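Local coordinates for protein AlyGC mutant - R241A (Glaciecola chathamensis S18K6, PDB 5GKQ) that cleaves the polysaccharide alginate as a lyase of family PL6, captured here as a mutant with sugar and calcium bound, at residues T87-A92 with M127-H132; Y303-N308 with R332-I337; I505-N510 with P538-Y543; P636-N641 with N668-N673. All coordinates share one frame; numbering follows the deposited sequence.

Contact 1 of 4, residues T87-A92 with M127-H132; sequences TGEVIA and MVYGRH
A92 and M127 form a parallel beta bridge between successive coils of the N-terminal right-handed parallel beta-helix, the fold shared with the pectate lyase-like family. After a corner at V90 and I91, A92 runs beside M127 in the face of the solenoid that holds strand 124-128; V90 and I91 lean on strand 105-112. The bridge is secured by M127 N, which donates to I91 O at 2.9 Å, and by a CA-H...O contact from A92 CA to M127 O at 3.3 Å. Beside this backbone pairing, E89 and M127 meet through their methylene groups: E89 CG lies 3.5 Å from M127 CG, and the two side chains cross at about a right angle. The thioether end of M127 then leads away from E89, because its chain bends at chi2 (-89°). The M127 side chain has A151 of the next coil as a neighbour and lies about 5 Å from a bound mannuronate at the nearest atoms, which places this coil beside the substrate-bearing side of the helix. Y129 begins the loop after the strand and touches R94 and S159. Its phenol reaches back toward the first segment, with the E89 carboxylate standing nearly perpendicular to the ring plane and Y129 OH 3.5 Å from E89 OE2.

Contact 2 of 4, residues Y303-N308 with R332-I337; sequences YHQVDN and RSAAPI. With BEM (beta-D-mannopyranuronic acid), chain C.
I337 meets Q305 and D307 with different branches: with chi1 at -80°, its CG1 points to Q305 while its CG2 faces D307. D307 turns CG away from its own backbone N (chi1 -174°), which brings OD1 alongside I337 CG2 at 3.7 Å. Q305 lays its aliphatic part over the neighbouring loop, with CB 3.6 Å from A334 CB, and V306 CG1 packs against P336 CB at 4.2 Å. These two loops run parallel on adjacent coils of the beta-helix. The backbones join at D307 and I337: N308 N donates to I337 O at 3.0 Å, while the bond from I337 N to V306 O is weak. Beyond this, N308 ND2 binds D269 of the preceding coil.

At the other end the loops part around a mannuronate residue, and Y303 and R332 both belong to the glycan pocket. Y303 N donates to carboxylate atom O6B of the sugar at 2.9 Å. One face of the Y303 ring receives sugar C5, offset toward the rim, with Y303 CE2 3.7 Å from C5. R332 bends at chi3, and its NH1 sends a weak bond to O6A at 3.5 Å; sugar O4 lies near the plane of the guanidinium, at its edge. R332 NE is held by G327 O, which limits rotation of the group. The carboxylate is held mainly by the Y303 amide, with R332 giving a weak bond and a nearby positive charge, which is consistent with recognition of an acidic polysaccharide such as alginate.

Contact 3 of 4, residues I505-N510 with P538-Y543; sequences INNKGN and PMQRNY
N507 and R541 face each other where two successive coils turn, their CA atoms 5.4 Å apart. Residues N506 to G509 make a type II beta turn, closed by the bond from G509 N to N506 O, with K508 at its third position taking a positive phi of 71°. The facing segment 538-543 has no regular structure, and the two backbones are joined through a side chain instead of by a beta ladder. N507 OD1 accepts two bonds, from Q540 N at 2.7 Å and from R541 N at 3.2 Å. Both donors lie in the carbonyl plane, so this one oxygen fixes the rotation of the amide and satisfies two consecutive backbone N-H groups of the opposite loop.

K508 and R541 run side by side in the same direction, K508 CG resting 3.3 Å from R541 NH1, while the charged ends stay apart, K508 NZ 5.4 Å from R541 NH1. On the buried side, M539 is stretched out beyond CG and brings its methyl CE to 4.0 Å from I505 CG2. I505 CG2 also meets Y543 CB at 4.0 Å, and the I505 and Y543 side chains cross at about a right angle.

N510 reaches both neighbouring coils, OD1 accepting from R544 N and ND2 pairing with T482 OG1. Q540 NE2 and N542 ND2 bind P117 O and I176 O of the N-terminal beta-helix domain, and P538 packs on L537 of the second subunit. The contact joins turns on successive coils of a parallel beta-helix, the stacked-coil plan of this fold, here through an asparagine side chain.

Contact 4 of 4, residues P636-N641 with N668-N673; sequences PHVVMN and NKMTTN
N641, M640 and V638 have the most surface buried in this contact, in which strands 637-641 and 668-671 pair in parallel on successive coils of the C-terminal parallel beta-helix; their axes approach to 4.7 Å and their directions differ by 7°. The ladder is regular: K669 N donates to V638 O, M640 N to K669 O and T671 N to M640 O. V638 and M640 face the interior with N668 and M670. M640 and M670 run side by side there, with M640 CG 3.9 Å from M670 SD, and both pack on L660 in the sheet across the core. V638 sits beside the amide of N668, CB 4.0 Å from OD1, an oxygen that is held by T665 OG1.

On the other face of the strands, V639 and N641 line up with K669 and T671. V639 CG2 packs on K669 CB at 4.1 Å. One step on, N641 and T671 point the same way, and N641 ND2 donates to T671 OG1 at 2.8 Å, the acceptor sitting 27° out of the N641 amide plane.

After the turn at T672, the N673 side chain points toward the first strand, and its OD1 is bound by N643 N. Its other amide atom gives M640 O a second donor: N673 ND2 lies 3.0 Å from that oxygen, well above the carbonyl plane, with a nearly straight N-H...O angle of 175°.

In the fold
From the N terminus the contacts follow in series, each closing its own loop before the next opens; none nest or cross. Contact 1 spans 34 intervening residues and contact 2 spans 23, both within the chondroitinase B-like beta-helix. Their centres are about 33 Å apart, near different parts of the bound sugar. The chain then builds a second beta-helix, where contact 3 closes a loop of 27 residues at a corner and contact 4 one of 26 between strands, with centres about 26 Å apart. Each joins neighbouring coils. Contacts 3 and 4 also touch the first beta-helix, the latter through H637 and H259, and so join the two solenoids.

Contact 1 of 4, residues T87-A92 with M127-H132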
loop_
_atom_site.group_PDB
_atom_site.type_symbol
_atom_site.label_atom_id
_atom_site.label_comp_id
_atom_site.label_asym_id
_atom_site.label_seq_id
_atom_site.Cartn_x
_atom_site.Cartn_y
_atom_site.Cartn_z
ATOM N N THR A 87 -4.333 14.837 -19.120
ATOM C CA THR A 87 -3.086 15.198 -19.784
ATOM C C THR A 87 -2.097 15.789 -18.787
ATOM O O THR A 87 -2.190 15.528 -17.584
ATOM C CB THR A 87 -3.343 16.185 -20.922
ATOM O OG1 THR A 87 -4.153 17.268 -20.453
ATOM C CG2 THR A 87 -4.045 15.491 -22.046
ATOM N N GLY A 88 -1.148 16.586 -19.263
ATOM C CA GLY A 88 -0.229 17.189 -18.321
ATOM C C GLY A 88 -0.739 18.425 -17.608
ATOM O O GLY A 88 -0.079 18.891 -16.680
ATOM N N GLU A 89 -1.872 18.993 -18.027
ATOM C CA GLU A 89 -2.363 20.233 -17.445
ATOM C C GLU A 89 -3.891 20.218 -17.398
ATOM O O GLU A 89 -4.546 19.535 -18.184
ATOM C CB GLU A 89 -1.925 21.453 -18.245
ATOM C CG GLU A 89 -0.582 21.338 -18.918
ATOM C CD GLU A 89 -0.663 20.892 -20.342
ATOM O OE1 GLU A 89 -1.476 20.024 -20.672
ATOM O OE2 GLU A 89 0.112 21.409 -21.140
ATOM N N VAL A 90 -4.444 20.995 -16.475
ATOM C CA VAL A 90 -5.882 21.215 -16.460
ATOM C C VAL A 90 -6.256 22.329 -17.424
ATOM O O VAL A 90 -7.159 22.175 -18.252
ATOM C CB VAL A 90 -6.363 21.511 -15.030
ATOM C CG1 VAL A 90 -7.854 21.851 -15.041
ATOM C CG2 VAL A 90 -6.073 20.323 -14.133
ATOM N N ILE A 91 -5.555 23.453 -17.352
ATOM C CA ILE A 91 -5.737 24.579 -18.259
ATOM C C ILE A 91 -4.410 24.829 -18.953
ATOM O O ILE A 91 -3.378 24.933 -18.286
ATOM C CB ILE A 91 -6.196 25.837 -17.501
ATOM C CG1 ILE A 91 -7.478 25.561 -16.718
ATOM C CG2 ILE A 91 -6.355 27.008 -18.437
ATOM C CD1 ILE A 91 -7.964 26.749 -15.962
ATOM N N ALA A 92 -4.425 24.930 -20.282
ATOM C CA ALA A 92 -3.202 25.203 -21.035
ATOM C C ALA A 92 -3.451 26.238 -22.124
ATOM O O ALA A 92 -4.419 26.136 -22.878
ATOM C CB ALA A 92 -2.638 23.939 -21.677
ATOM N N MET A 127 -0.942 26.100 -17.273
ATOM C CA MET A 127 0.285 26.215 -18.052
ATOM C C MET A 127 0.119 27.280 -19.121
ATOM O O MET A 127 -0.706 27.126 -20.023
ATOM C CB MET A 127 0.645 24.872 -18.677
ATOM C CG MET A 127 1.327 23.943 -17.693
ATOM S SD MET A 127 3.100 24.159 -17.684
ATOM C CE MET A 127 3.482 23.542 -16.057
ATOM N N VAL A 128 0.908 28.344 -19.037
ATOM C CA VAL A 128 0.804 29.488 -19.930
ATOM C C VAL A 128 1.919 29.442 -20.967
ATOM O O VAL A 128 3.083 29.209 -20.629
ATOM C CB VAL A 128 0.870 30.812 -19.148
ATOM C CG1 VAL A 128 0.335 31.957 -20.002
ATOM C CG2 VAL A 128 0.151 30.694 -17.824
ATOM N N TYR A 129 1.564 29.696 -22.232
ATOM C CA TYR A 129 2.498 29.885 -23.342
ATOM C C TYR A 129 2.117 31.151 -24.094
ATOM O O TYR A 129 1.192 31.867 -23.714
ATOM C CB TYR A 129 2.499 28.696 -24.311
ATOM C CG TYR A 129 2.570 27.351 -23.651
ATOM C CD1 TYR A 129 1.444 26.772 -23.104
ATOM C CD2 TYR A 129 3.765 26.648 -23.585
ATOM C CE1 TYR A 129 1.504 25.540 -22.495
ATOM C CE2 TYR A 129 3.835 25.408 -22.971
ATOM C CZ TYR A 129 2.699 24.863 -22.433
ATOM O OH TYR A 129 2.770 23.633 -21.841
ATOM N N GLY A 130 2.829 31.429 -25.178
ATOM C CA GLY A 130 2.431 32.519 -26.046
ATOM C C GLY A 130 2.896 33.871 -25.534
ATOM O O GLY A 130 3.900 33.975 -24.830
ATOM N N ARG A 131 2.169 34.909 -25.912
ATOM C CA ARG A 131 2.451 36.244 -25.421
ATOM C C ARG A 131 1.142 36.959 -25.141
ATOM O O ARG A 131 0.091 36.611 -25.681
ATOM C CB ARG A 131 3.294 37.047 -26.405
ATOM C CG ARG A 131 4.633 36.411 -26.712
ATOM C CD ARG A 131 5.398 37.174 -27.784
ATOM N NE ARG A 131 6.759 36.670 -27.950
ATOM C CZ ARG A 131 7.660 37.201 -28.767
ATOM N NH1 ARG A 131 7.351 38.256 -29.508
ATOM N NH2 ARG A 131 8.875 36.676 -28.841
ATOM N N HIS A 132 1.220 37.931 -24.242
ATOM C CA HIS A 132 0.132 38.848 -23.952
ATOM C C HIS A 132 -1.129 38.143 -23.474
ATOM O O HIS A 132 -2.237 38.616 -23.715
ATOM C CB HIS A 132 -0.162 39.716 -25.166
ATOM C CG HIS A 132 1.038 40.444 -25.665
ATOM N ND1 HIS A 132 1.597 41.502 -24.983
ATOM C CD2 HIS A 132 1.813 40.244 -26.754
ATOM C CE1 HIS A 132 2.658 41.931 -25.640
ATOM N NE2 HIS A 132 2.810 41.185 -26.720
#

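Contact 2 of 4, residues Y303-N308 with R332-I337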
loop_
_atom_site.group_PDB
_atom_site.type_symbol
_atom_site.label_atom_id
_atom_site.label_comp_id
_atom_site.label_asym_id
_atom_site.label_seq_id
_atom_site.Cartn_x
_atom_site.Cartn_y
_atom_site.Cartn_z
ATOM N N TYR A 303 22.671 28.082 -8.843
ATOM C CA TYR A 303 22.488 29.400 -8.254
ATOM C C TYR A 303 23.716 30.250 -8.511
ATOM O O TYR A 303 24.830 29.857 -8.165
ATOM C CB TYR A 303 22.240 29.268 -6.754
ATOM C CG TYR A 303 20.925 28.622 -6.430
ATOM C CD1 TYR A 303 19.915 28.582 -7.369
ATOM C CD2 TYR A 303 20.695 28.054 -5.188
ATOM C CE1 TYR A 303 18.714 27.997 -7.089
ATOM C CE2 TYR A 303 19.497 27.465 -4.894
ATOM C CZ TYR A 303 18.510 27.439 -5.847
ATOM O OH TYR A 303 17.311 26.851 -5.548
ATOM N N HIS A 304 23.525 31.407 -9.123
ATOM C CA HIS A 304 24.634 32.275 -9.472
ATOM C C HIS A 304 24.821 33.360 -8.429
ATOM O O HIS A 304 23.872 33.797 -7.783
ATOM C CB HIS A 304 24.423 32.916 -10.835
ATOM C CG HIS A 304 24.610 31.969 -11.972
ATOM N ND1 HIS A 304 24.670 32.385 -13.284
ATOM C CD2 HIS A 304 24.756 30.625 -11.994
ATOM C CE1 HIS A 304 24.840 31.334 -14.065
ATOM N NE2 HIS A 304 24.895 30.254 -13.306
ATOM N N GLN A 305 26.064 33.791 -8.283
ATOM C CA GLN A 305 26.431 34.817 -7.323
ATOM C C GLN A 305 25.463 35.995 -7.371
ATOM O O GLN A 305 25.045 36.431 -8.445
ATOM C CB GLN A 305 27.865 35.270 -7.621
ATOM C CG GLN A 305 28.252 36.596 -7.049
ATOM C CD GLN A 305 29.707 36.913 -7.286
ATOM O OE1 GLN A 305 30.518 36.838 -6.364
ATOM N NE2 GLN A 305 30.051 37.272 -8.519
ATOM N N VAL A 306 25.076 36.477 -6.188
ATOM C CA VAL A 306 24.269 37.686 -6.102
ATOM C C VAL A 306 25.131 38.865 -6.508
ATOM O O VAL A 306 26.240 39.054 -5.992
ATOM C CB VAL A 306 23.698 37.872 -4.689
ATOM C CG1 VAL A 306 23.299 39.327 -4.466
ATOM C CG2 VAL A 306 22.514 36.952 -4.465
ATOM N N ASP A 307 24.632 39.655 -7.447
ATOM C CA ASP A 307 25.428 40.702 -8.070
ATOM C C ASP A 307 24.501 41.862 -8.396
ATOM O O ASP A 307 23.534 41.694 -9.139
ATOM C CB ASP A 307 26.122 40.147 -9.321
ATOM C CG ASP A 307 27.096 41.123 -9.958
ATOM O OD1 ASP A 307 27.214 42.279 -9.499
ATOM O OD2 ASP A 307 27.753 40.707 -10.932
ATOM N N ASN A 308 24.778 43.020 -7.806
ATOM C CA ASN A 308 23.958 44.216 -7.968
ATOM C C ASN A 308 22.512 43.983 -7.521
ATOM O O ASN A 308 21.560 44.311 -8.223
ATOM C CB ASN A 308 24.020 44.726 -9.407
ATOM C CG ASN A 308 23.294 46.035 -9.593
ATOM O OD1 ASN A 308 23.279 46.885 -8.707
ATOM N ND2 ASN A 308 22.664 46.193 -10.748
ATOM N N ARG A 332 29.498 26.641 -3.210
ATOM C CA ARG A 332 28.831 27.938 -3.171
ATOM C C ARG A 332 29.738 28.961 -2.490
ATOM O O ARG A 332 29.513 29.393 -1.360
ATOM C CB ARG A 332 27.483 27.829 -2.476
ATOM C CG ARG A 332 26.407 27.209 -3.341
ATOM C CD ARG A 332 25.054 27.491 -2.774
ATOM N NE ARG A 332 24.830 26.784 -1.521
ATOM C CZ ARG A 332 23.985 25.774 -1.376
ATOM N NH1 ARG A 332 23.281 25.343 -2.409
ATOM N NH2 ARG A 332 23.841 25.198 -0.196
ATOM N N SER A 333 30.760 29.376 -3.240
ATOM C CA SER A 333 31.880 30.136 -2.702
ATOM C C SER A 333 31.921 31.581 -3.165
ATOM O O SER A 333 32.879 32.288 -2.843
ATOM C CB SER A 333 33.193 29.453 -3.078
ATOM O OG SER A 333 33.379 29.472 -4.477
ATOM N N ALA A 334 30.930 32.043 -3.912
ATOM C CA ALA A 334 30.902 33.414 -4.403
ATOM C C ALA A 334 29.947 34.234 -3.541
ATOM O O ALA A 334 28.725 34.072 -3.617
ATOM C CB ALA A 334 30.496 33.455 -5.873
ATOM N N ALA A 335 30.509 35.112 -2.729
ATOM C CA ALA A 335 29.741 35.953 -1.835
ATOM C C ALA A 335 29.080 37.086 -2.614
ATOM O O ALA A 335 29.470 37.380 -3.744
ATOM C CB ALA A 335 30.652 36.513 -0.746
ATOM N N PRO A 336 28.064 37.728 -2.035
ATOM C CA PRO A 336 27.415 38.852 -2.714
ATOM C C PRO A 336 28.399 39.933 -3.135
ATOM O O PRO A 336 29.455 40.119 -2.534
ATOM C CB PRO A 336 26.442 39.374 -1.661
ATOM C CG PRO A 336 26.092 38.179 -0.894
ATOM C CD PRO A 336 27.329 37.339 -0.822
ATOM N N ILE A 337 28.011 40.673 -4.167
ATOM C CA ILE A 337 28.901 41.579 -4.880
ATOM C C ILE A 337 28.087 42.781 -5.347
ATOM O O ILE A 337 26.972 42.623 -5.841
ATOM C CB ILE A 337 29.561 40.827 -6.062
ATOM C CG1 ILE A 337 30.722 39.974 -5.575
ATOM C CG2 ILE A 337 30.010 41.755 -7.118
ATOM C CD1 ILE A 337 31.786 40.765 -4.939
HETATM C C1 BEM C . 18.872 24.099 -7.069
HETATM C C2 BEM C . 18.614 23.621 -5.629
HETATM O O2 BEM C . 17.608 22.599 -5.635
HETATM C C3 BEM C . 19.868 23.182 -4.859
HETATM O O3 BEM C . 19.707 21.862 -4.353
HETATM C C4 BEM C . 21.162 23.212 -5.648
HETATM O O4 BEM C . 22.250 23.154 -4.741
HETATM C C5 BEM C . 21.181 24.516 -6.409
HETATM O O5 BEM C . 20.243 24.327 -7.466
HETATM C C6 BEM C . 22.574 24.924 -6.792
HETATM O O6B BEM C . 22.741 25.380 -7.930
HETATM O O6A BEM C . 23.273 25.363 -5.864
#

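Contact 3 of 4, residues I505-N510 with P538-Y543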
loop_
_atom_site.group_PDB
_atom_site.type_symbol
_atom_site.label_atom_id
_atom_site.label_comp_id
_atom_site.label_asym_id
_atom_site.label_seq_id
_atom_site.Cartn_x
_atom_site.Cartn_y
_atom_site.Cartn_z
ATOM N N ILE A 505 -7.803 4.937 9.031
ATOM C CA ILE A 505 -7.965 6.336 8.684
ATOM C C ILE A 505 -7.996 6.435 7.168
ATOM O O ILE A 505 -7.021 6.098 6.489
ATOM C CB ILE A 505 -6.841 7.185 9.282
ATOM C CG1 ILE A 505 -6.846 7.060 10.810
ATOM C CG2 ILE A 505 -7.002 8.618 8.869
ATOM C CD1 ILE A 505 -5.773 7.862 11.471
ATOM N N ASN A 506 -9.124 6.863 6.634
ATOM C CA ASN A 506 -9.314 6.956 5.198
ATOM C C ASN A 506 -9.249 8.408 4.745
ATOM O O ASN A 506 -9.013 9.327 5.535
ATOM C CB ASN A 506 -10.645 6.334 4.790
ATOM C CG ASN A 506 -10.485 5.367 3.680
ATOM O OD1 ASN A 506 -10.127 5.741 2.560
ATOM N ND2 ASN A 506 -10.708 4.096 3.980
ATOM N N ASN A 507 -9.484 8.599 3.449
ATOM C CA ASN A 507 -9.505 9.933 2.878
ATOM C C ASN A 507 -10.519 10.796 3.605
ATOM O O ASN A 507 -11.645 10.374 3.874
ATOM C CB ASN A 507 -9.827 9.868 1.390
ATOM C CG ASN A 507 -8.632 9.454 0.557
ATOM O OD1 ASN A 507 -7.649 10.185 0.451
ATOM N ND2 ASN A 507 -8.707 8.273 -0.034
ATOM N N LYS A 508 -10.088 12.003 3.944
ATOM C CA LYS A 508 -10.788 12.981 4.754
ATOM C C LYS A 508 -10.857 12.568 6.212
ATOM O O LYS A 508 -11.410 13.311 7.023
ATOM C CB LYS A 508 -12.202 13.284 4.226
ATOM C CG LYS A 508 -12.199 14.069 2.924
ATOM C CD LYS A 508 -13.579 14.545 2.515
ATOM C CE LYS A 508 -14.295 13.529 1.640
ATOM N NZ LYS A 508 -15.553 14.083 1.093
ATOM N N GLY A 509 -10.291 11.423 6.584
ATOM C CA GLY A 509 -10.376 10.976 7.957
ATOM C C GLY A 509 -9.334 11.652 8.835
ATOM O O GLY A 509 -8.193 11.871 8.435
ATOM N N ASN A 510 -9.750 11.983 10.050
ATOM C CA ASN A 510 -8.873 12.567 11.047
ATOM C C ASN A 510 -9.428 12.175 12.404
ATOM O O ASN A 510 -10.641 12.283 12.613
ATOM C CB ASN A 510 -8.811 14.091 10.930
ATOM C CG ASN A 510 -8.270 14.571 9.590
ATOM O OD1 ASN A 510 -7.075 14.502 9.335
ATOM N ND2 ASN A 510 -9.149 15.089 8.747
ATOM N N PRO A 538 -4.005 4.224 -2.319
ATOM C CA PRO A 538 -3.485 5.601 -2.358
ATOM C C PRO A 538 -4.414 6.586 -1.654
ATOM O O PRO A 538 -5.629 6.586 -1.838
ATOM C CB PRO A 538 -3.395 5.951 -3.858
ATOM C CG PRO A 538 -3.728 4.668 -4.585
ATOM C CD PRO A 538 -3.713 3.562 -3.594
ATOM N N MET A 539 -3.810 7.430 -0.830
ATOM C CA MET A 539 -4.499 8.429 -0.005
ATOM C C MET A 539 -4.233 9.804 -0.596
ATOM O O MET A 539 -3.083 10.132 -0.911
ATOM C CB MET A 539 -3.978 8.332 1.424
ATOM C CG MET A 539 -4.869 8.939 2.465
ATOM S SD MET A 539 -4.186 8.662 4.103
ATOM C CE MET A 539 -5.510 9.212 5.156
ATOM N N GLN A 540 -5.298 10.592 -0.758
ATOM C CA GLN A 540 -5.226 11.941 -1.304
ATOM C C GLN A 540 -5.162 13.016 -0.233
ATOM O O GLN A 540 -4.362 13.948 -0.349
ATOM C CB GLN A 540 -6.410 12.245 -2.227
ATOM C CG GLN A 540 -6.415 11.431 -3.506
ATOM C CD GLN A 540 -7.213 10.191 -3.313
ATOM O OE1 GLN A 540 -8.273 10.237 -2.712
ATOM N NE2 GLN A 540 -6.696 9.061 -3.766
ATOM N N ARG A 541 -5.950 12.913 0.825
ATOM C CA ARG A 541 -5.859 13.863 1.921
ATOM C C ARG A 541 -4.756 13.498 2.910
ATOM O O ARG A 541 -4.605 12.340 3.294
ATOM C CB ARG A 541 -7.193 13.916 2.652
ATOM C CG ARG A 541 -8.323 14.273 1.767
ATOM C CD ARG A 541 -8.197 15.698 1.336
ATOM N NE ARG A 541 -9.035 15.967 0.179
ATOM C CZ ARG A 541 -10.275 16.415 0.260
ATOM N NH1 ARG A 541 -10.821 16.652 1.447
ATOM N NH2 ARG A 541 -10.959 16.635 -0.850
ATOM N N ASN A 542 -4.001 14.505 3.346
ATOM C CA ASN A 542 -3.210 14.374 4.559
ATOM C C ASN A 542 -4.148 14.167 5.743
ATOM O O ASN A 542 -5.339 14.480 5.683
ATOM C CB ASN A 542 -2.346 15.614 4.807
ATOM C CG ASN A 542 -1.284 15.828 3.747
ATOM O OD1 ASN A 542 -1.054 14.986 2.891
ATOM N ND2 ASN A 542 -0.623 16.968 3.811
ATOM N N TYR A 543 -3.612 13.631 6.840
ATOM C CA TYR A 543 -4.445 13.346 7.994
ATOM C C TYR A 543 -3.806 13.890 9.261
ATOM O O TYR A 543 -2.635 14.275 9.289
ATOM C CB TYR A 543 -4.711 11.851 8.130
ATOM C CG TYR A 543 -3.478 11.022 8.374
ATOM C CD1 TYR A 543 -2.574 10.775 7.353
ATOM C CD2 TYR A 543 -3.223 10.481 9.619
ATOM C CE1 TYR A 543 -1.447 10.021 7.573
ATOM C CE2 TYR A 543 -2.096 9.731 9.852
ATOM C CZ TYR A 543 -1.216 9.494 8.828
ATOM O OH TYR A 543 -0.091 8.747 9.048
#

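Contact 4 of 4, residues P636-N641 with N668-N673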
loop_
_atom_site.group_PDB
_atom_site.type_symbol
_atom_site.label_atom_id
_atom_site.label_comp_id
_atom_site.label_asym_id
_atom_site.label_seq_id
_atom_site.Cartn_x
_atom_site.Cartn_y
_atom_site.Cartn_z
ATOM N N PRO A 636 10.611 15.548 8.601
ATOM C CA PRO A 636 9.820 15.525 9.829
ATOM C C PRO A 636 10.398 16.305 11.002
ATOM O O PRO A 636 11.574 16.645 11.000
ATOM C CB PRO A 636 9.773 14.044 10.172
ATOM C CG PRO A 636 10.000 13.360 8.913
ATOM C CD PRO A 636 10.975 14.192 8.183
ATOM N N HIS A 637 9.531 16.625 11.957
ATOM C CA HIS A 637 9.889 17.171 13.252
ATOM C C HIS A 637 9.478 16.121 14.265
ATOM O O HIS A 637 8.306 15.729 14.305
ATOM C CB HIS A 637 9.163 18.484 13.561
ATOM C CG HIS A 637 9.210 19.498 12.461
ATOM N ND1 HIS A 637 8.632 19.293 11.226
ATOM C CD2 HIS A 637 9.717 20.752 12.432
ATOM C CE1 HIS A 637 8.823 20.361 10.473
ATOM N NE2 HIS A 637 9.463 21.267 11.185
ATOM N N VAL A 638 10.423 15.669 15.084
ATOM C CA VAL A 638 10.144 14.656 16.087
ATOM C C VAL A 638 10.459 15.244 17.453
ATOM O O VAL A 638 11.591 15.650 17.715
ATOM C CB VAL A 638 10.935 13.369 15.822
ATOM C CG1 VAL A 638 10.360 12.226 16.621
ATOM C CG2 VAL A 638 10.899 13.042 14.334
ATOM N N VAL A 639 9.456 15.289 18.321
ATOM C CA VAL A 639 9.562 15.901 19.636
ATOM C C VAL A 639 9.024 14.924 20.671
ATOM O O VAL A 639 7.872 14.490 20.580
ATOM C CB VAL A 639 8.798 17.229 19.702
ATOM C CG1 VAL A 639 8.681 17.699 21.148
ATOM C CG2 VAL A 639 9.488 18.261 18.835
ATOM N N MET A 640 9.846 14.575 21.650
ATOM C CA MET A 640 9.447 13.637 22.703
ATOM C C MET A 640 9.936 14.178 24.040
ATOM O O MET A 640 11.140 14.306 24.235
ATOM C CB MET A 640 10.006 12.246 22.428
ATOM C CG MET A 640 9.728 11.789 21.014
ATOM S SD MET A 640 9.500 10.035 20.856
ATOM C CE MET A 640 9.135 9.913 19.120
ATOM N N ASN A 641 9.007 14.541 24.928
ATOM C CA ASN A 641 9.323 15.159 26.204
ATOM C C ASN A 641 8.629 14.411 27.322
ATOM O O ASN A 641 7.448 14.074 27.215
ATOM C CB ASN A 641 8.877 16.614 26.313
ATOM C CG ASN A 641 9.027 17.373 25.031
ATOM O OD1 ASN A 641 8.033 17.824 24.445
ATOM N ND2 ASN A 641 10.275 17.551 24.585
ATOM N N ASN A 668 14.768 17.600 15.833
ATOM C CA ASN A 668 14.619 16.545 16.828
ATOM C C ASN A 668 14.775 17.138 18.220
ATOM O O ASN A 668 15.702 17.909 18.460
ATOM C CB ASN A 668 15.649 15.444 16.609
ATOM C CG ASN A 668 15.640 14.924 15.197
ATOM O OD1 ASN A 668 14.755 14.166 14.818
ATOM N ND2 ASN A 668 16.609 15.340 14.402
ATOM N N LYS A 669 13.865 16.798 19.127
ATOM C CA LYS A 669 13.960 17.234 20.518
ATOM C C LYS A 669 13.514 16.087 21.424
ATOM O O LYS A 669 12.314 15.879 21.612
ATOM C CB LYS A 669 13.128 18.483 20.764
ATOM C CG LYS A 669 13.669 19.717 20.089
ATOM C CD LYS A 669 12.783 20.933 20.346
ATOM C CE LYS A 669 12.837 21.955 19.200
ATOM N NZ LYS A 669 12.051 23.206 19.465
ATOM N N MET A 670 14.477 15.346 21.989
ATOM C CA MET A 670 14.227 14.381 23.061
ATOM C C MET A 670 14.673 14.999 24.376
ATOM O O MET A 670 15.869 15.093 24.635
ATOM C CB MET A 670 14.978 13.079 22.837
ATOM C CG MET A 670 15.132 12.683 21.417
ATOM S SD MET A 670 13.538 12.573 20.677
ATOM C CE MET A 670 13.989 12.907 18.972
ATOM N N THR A 671 13.731 15.401 25.218
ATOM C CA THR A 671 14.074 16.049 26.468
ATOM C C THR A 671 13.342 15.406 27.635
ATOM O O THR A 671 12.199 14.950 27.511
ATOM C CB THR A 671 13.752 17.533 26.461
ATOM O OG1 THR A 671 12.336 17.709 26.488
ATOM C CG2 THR A 671 14.312 18.193 25.236
ATOM N N THR A 672 14.015 15.440 28.794
ATOM C CA THR A 672 13.573 14.936 30.094
ATOM C C THR A 672 12.797 13.616 30.026
ATOM O O THR A 672 11.777 13.453 30.698
ATOM C CB THR A 672 12.786 16.026 30.853
ATOM O OG1 THR A 672 11.812 15.420 31.702
ATOM C CG2 THR A 672 12.089 17.024 29.951
ATOM N N ASN A 673 13.314 12.641 29.279
ATOM C CA ASN A 673 12.767 11.290 29.223
ATOM C C ASN A 673 13.599 10.295 30.041
ATOM O O ASN A 673 14.781 10.504 30.309
ATOM C CB ASN A 673 12.691 10.787 27.778
ATOM C CG ASN A 673 11.906 11.705 26.871
ATOM O OD1 ASN A 673 10.677 11.760 26.925
ATOM N ND2 ASN A 673 12.616 12.417 26.013
#